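Local coordinates for DUF1285 domain-containing protein (Shewanella baltica, PDB 2RA9), which is of unknown function but belongs to a family with a new fold of repeated structural motifs and may take part in signal transduction, at residues Val82-Ala87 / Val139-Leu144. Sequence-based numbering, arbitrary orientation.
Sequences VDFERA and VNEFNL. With NA (sodium ion), chain B; EDO (1,2-ethanediol), chain D; EDO (1,2-ethanediol), chain H.
Arg-86 grips Glu-141 side-on with two nitrogens, one to the carboxylate, one to the backbone carbonyl. Arg-86 NE gives a salt bridge to Glu-141 OE2 at 2.8 Å, fairly straight (158°) and on that oxygen's anti lone pair. Arg-86 NH2 reaches Glu-141 O at 2.9 Å from above the carbonyl plane. Both acceptors lie close to the guanidinium plane, which fixes its rotation. The arginine chain runs extended from CG to NE, whereas Glu-141 bends at chi2 (60°) to turn its carboxylate back to meet it. The Asn-143 amide stacks over one guanidinium face, its plane only 3° from parallel. Alongside, Phe-84 CE1 packs 3.8 Å from Glu-141 CG. Farther out, Arg-86 NH1 bridges to Asp-146, whose other oxygen accepts from Asn-143 N, so one carboxylate holds both the guanidinium and the backbone from which the stacked amide extends. An alanine at Arg-86 would probably loosen strand from helix, losing both bonds to Glu-141, the stack and the link to Asp-146. Asn-140 O and Phe-142 O bind the sodium ion with three waters. The contact thus ties strand 79-86 to helix 135-141 beside a surface sodium site, in the second of two mixed sheets with the same strand order, consistent with the family's repeated motifs.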
ATOM      1  N   VAL A  82       1.567  -5.776  -6.081  1.00 13.83           N
ATOM      2  CA  VAL A  82       1.618  -7.033  -6.841  1.00 14.62           C
ATOM      3  C   VAL A  82       2.275  -6.843  -8.221  1.00 14.51           C
ATOM      4  O   VAL A  82       2.628  -7.832  -8.869  1.00 17.45           O
ATOM      5  CB  VAL A  82       0.249  -7.683  -6.952  1.00 16.75           C
ATOM      6  CG1 VAL A  82      -0.279  -8.007  -5.573  1.00 17.57           C
ATOM      7  CG2 VAL A  82      -0.802  -6.846  -7.769  1.00 16.81           C
ATOM      8  N   ASP A  83       2.462  -5.602  -8.665  1.00 14.68           N
ATOM      9  CA  ASP A  83       3.094  -5.320  -9.965  1.00 15.14           C
ATOM     10  C   ASP A  83       3.721  -3.952  -9.934  1.00 13.08           C
ATOM     11  O   ASP A  83       3.364  -3.097  -9.105  1.00 14.86           O
ATOM     12  CB  ASP A  83       2.036  -5.421 -11.082  1.00 18.22           C
ATOM     13  CG  ASP A  83       2.612  -5.744 -12.447  1.00 26.57           C
ATOM     14  OD1 ASP A  83       3.829  -5.939 -12.585  1.00 25.55           O
ATOM     15  OD2 ASP A  83       1.801  -5.788 -13.398  1.00 35.26           O
ATOM     16  N   PHE A  84       4.663  -3.729 -10.839  1.00 14.23           N
ATOM     17  CA  PHE A  84       5.362  -2.475 -10.931  1.00 13.91           C
ATOM     18  C   PHE A  84       5.994  -2.360 -12.322  1.00 14.37           C
ATOM     19  O   PHE A  84       6.226  -3.381 -12.993  1.00 16.12           O
ATOM     20  CB  PHE A  84       6.418  -2.324  -9.814  1.00 14.45           C
ATOM     21  CG  PHE A  84       7.530  -3.342  -9.910  1.00 15.40           C
ATOM     22  CD1 PHE A  84       8.583  -3.131 -10.769  1.00 15.27           C
ATOM     23  CD2 PHE A  84       7.507  -4.516  -9.171  1.00 17.78           C
ATOM     24  CE1 PHE A  84       9.591  -4.079 -10.926  1.00 16.18           C
ATOM     25  CE2 PHE A  84       8.536  -5.457  -9.335  1.00 16.96           C
ATOM     26  CZ  PHE A  84       9.564  -5.190 -10.246  1.00 17.84           C
ATOM     27  N   GLU A  85       6.275  -1.134 -12.723  1.00 14.84           N
ATOM     28  CA  GLU A  85       7.010  -0.849 -13.954  1.00 16.23           C
ATOM     29  C   GLU A  85       7.607   0.543 -13.862  1.00 20.48           C
ATOM     30  O   GLU A  85       7.069   1.421 -13.187  1.00 23.33           O
ATOM     31  CB  GLU A  85       6.038  -0.927 -15.161  1.00 19.74           C
ATOM     32  CG  GLU A  85       6.640  -0.626 -16.518  1.00 27.30           C
ATOM     33  CD  GLU A  85       5.612  -0.665 -17.627  1.00 35.90           C
ATOM     34  OE1 GLU A  85       4.430  -0.329 -17.376  1.00 37.39           O
ATOM     35  OE2 GLU A  85       6.002  -1.010 -18.763  1.00 42.63           O
ATOM     36  N   ARG A  86       8.755   0.761 -14.508  1.00 22.52           N
ATOM     37  CA  ARG A  86       9.222   2.142 -14.735  1.00 24.34           C
ATOM     38  C   ARG A  86       8.524   2.726 -15.966  1.00 25.59           C
ATOM     39  O   ARG A  86       8.420   2.048 -16.993  1.00 31.02           O
ATOM     40  CB  ARG A  86      10.729   2.166 -14.979  1.00 23.23           C
ATOM     41  CG  ARG A  86      11.542   1.764 -13.790  1.00 20.43           C
ATOM     42  CD  ARG A  86      13.008   1.860 -14.063  1.00 18.59           C
ATOM     43  NE  ARG A  86      13.815   1.077 -13.114  1.00 15.83           N
ATOM     44  CZ  ARG A  86      14.509   1.579 -12.106  1.00 15.45           C
ATOM     45  NH1 ARG A  86      14.553   2.893 -11.844  1.00 17.80           N
ATOM     46  NH2 ARG A  86      15.223   0.772 -11.368  1.00 16.08           N
ATOM     47  N   ALA A  87       8.080   3.972 -15.875  1.00 27.99           N
ATOM     48  CA  ALA A  87       7.565   4.693 -17.040  1.00 29.37           C
ATOM     49  C   ALA A  87       8.627   4.788 -18.132  1.00 29.93           C
ATOM     50  O   ALA A  87       8.321   4.610 -19.330  1.00 30.82           O
ATOM     51  CB  ALA A  87       7.087   6.112 -16.627  1.00 30.12           C
ATOM     52  N   VAL A 139      14.015  -7.117  -7.044  1.00 11.01           N
ATOM     53  CA  VAL A 139      15.468  -7.137  -6.821  1.00 11.61           C
ATOM     54  C   VAL A 139      16.196  -6.962  -8.166  1.00 11.74           C
ATOM     55  O   VAL A 139      17.166  -6.201  -8.280  1.00 13.29           O
ATOM     56  CB  VAL A 139      15.932  -8.394  -6.047  1.00 13.11           C
ATOM     57  CG1 VAL A 139      17.462  -8.371  -5.864  1.00 13.97           C
ATOM     58  CG2 VAL A 139      15.271  -8.504  -4.689  1.00 15.47           C
ATOM     59  N   ASN A 140      15.737  -7.684  -9.171  1.00 11.88           N
ATOM     60  CA  ASN A 140      16.282  -7.593 -10.530  1.00 11.60           C
ATOM     61  C   ASN A 140      16.156  -6.202 -11.117  1.00 13.26           C
ATOM     62  O   ASN A 140      16.951  -5.828 -11.981  1.00 13.87           O
ATOM     63  CB  ASN A 140      15.559  -8.537 -11.483  1.00 12.24           C
ATOM     64  CG  ASN A 140      15.781 -10.034 -11.195  1.00 13.53           C
ATOM     65  OD1 ASN A 140      16.715 -10.457 -10.489  1.00 18.07           O
ATOM     66  ND2 ASN A 140      14.905 -10.833 -11.763  1.00 12.18           N
ATOM     67  N   GLU A 141      15.139  -5.454 -10.714  1.00 12.02           N
ATOM     68  CA  GLU A 141      14.861  -4.116 -11.291  1.00 12.11           C
ATOM     69  C   GLU A 141      15.869  -3.045 -10.894  1.00 12.82           C
ATOM     70  O   GLU A 141      16.003  -2.023 -11.573  1.00 14.37           O
ATOM     71  CB  GLU A 141      13.464  -3.633 -10.839  1.00 13.93           C
ATOM     72  CG  GLU A 141      12.974  -2.353 -11.506  1.00 14.29           C
ATOM     73  CD  GLU A 141      12.869  -2.482 -13.018  1.00 18.56           C
ATOM     74  OE1 GLU A 141      12.419  -3.527 -13.496  1.00 18.65           O
ATOM     75  OE2 GLU A 141      13.268  -1.550 -13.749  1.00 22.24           O
ATOM     76  N   PHE A 142      16.546  -3.223  -9.772  1.00 12.49           N
ATOM     77  CA  PHE A 142      17.455  -2.208  -9.244  1.00 13.65           C
ATOM     78  C   PHE A 142      18.443  -1.755 -10.329  1.00 12.60           C
ATOM     79  O   PHE A 142      18.953  -2.573 -11.100  1.00 13.43           O
ATOM     80  CB  PHE A 142      18.245  -2.786  -8.069  1.00 14.18           C
ATOM     81  CG  PHE A 142      19.279  -1.852  -7.510  1.00 16.15           C
ATOM     82  CD1 PHE A 142      18.928  -0.862  -6.609  1.00 17.72           C
ATOM     83  CD2 PHE A 142      20.604  -1.983  -7.867  1.00 18.98           C
ATOM     84  CE1 PHE A 142      19.869  -0.002  -6.106  1.00 19.94           C
ATOM     85  CE2 PHE A 142      21.572  -1.125  -7.337  1.00 20.93           C
ATOM     86  CZ  PHE A 142      21.201  -0.143  -6.468  1.00 19.99           C
ATOM     87  N   ASN A 143      18.677  -0.435 -10.366  1.00 14.85           N
ATOM     88  CA  ASN A 143      19.692   0.225 -11.186  1.00 15.34           C
ATOM     89  C   ASN A 143      20.543   1.030 -10.219  1.00 17.78           C
ATOM     90  O   ASN A 143      20.013   1.666  -9.327  1.00 17.49           O
ATOM     91  CB  ASN A 143      19.102   1.251 -12.193  1.00 15.16           C
ATOM     92  CG  ASN A 143      18.237   0.617 -13.291  1.00 14.71           C
ATOM     93  OD1 ASN A 143      18.198  -0.611 -13.493  1.00 20.16           O
ATOM     94  ND2 ASN A 143      17.595   1.458 -14.039  1.00 16.89           N
ATOM     95  N   LEU A 144      21.846   1.077 -10.461  1.00 17.55           N
ATOM     96  CA  LEU A 144      22.711   1.952  -9.653  1.00 20.80           C
ATOM     97  C   LEU A 144      22.223   3.399  -9.587  1.00 18.64           C
ATOM     98  O   LEU A 144      22.381   4.093  -8.554  1.00 20.11           O
ATOM     99  CB  LEU A 144      24.149   1.901 -10.151  1.00 23.48           C
ATOM    100  CG  LEU A 144      25.180   2.111  -9.013  1.00 27.55           C
ATOM    101  CD1 LEU A 144      24.935   1.207  -7.743  1.00 26.51           C
ATOM    102  CD2 LEU A 144      26.552   1.906  -9.524  1.00 28.41           C
TER
HETATM  103 NA    NA B 158      19.209  -4.689 -11.829  1.00 16.51          NA
HETATM  104  C1  EDO D 160       5.982  -7.642 -11.066  1.00 32.26           C
HETATM  105  O1  EDO D 160       6.495  -8.928 -10.727  1.00 26.15           O
HETATM  106  C2  EDO D 160       6.766  -7.052 -12.222  1.00 35.73           C
HETATM  107  O2  EDO D 160       6.314  -7.625 -13.449  1.00 39.79           O
HETATM  108  C1  EDO H 164      20.230  -9.225  -8.853  1.00 20.60           C
HETATM  109  O1  EDO H 164      19.297  -9.121  -9.949  1.00 19.96           O
HETATM  110  C2  EDO H 164      21.607  -8.776  -9.271  1.00 23.46           C
HETATM  111  O2  EDO H 164      21.552  -7.596 -10.088  1.00 30.35           O
HETATM  112  O   HOH W   1      10.269  -1.486 -15.321  1.00 32.83           O
HETATM  113  O   HOH W   2      19.476  -5.905  -9.763  1.00 16.86           O
HETATM  114  O   HOH W   3      19.906  -6.697 -12.964  1.00 16.84           O
HETATM  115  O   HOH W   4      18.421  -4.102 -13.991  1.00 15.58           O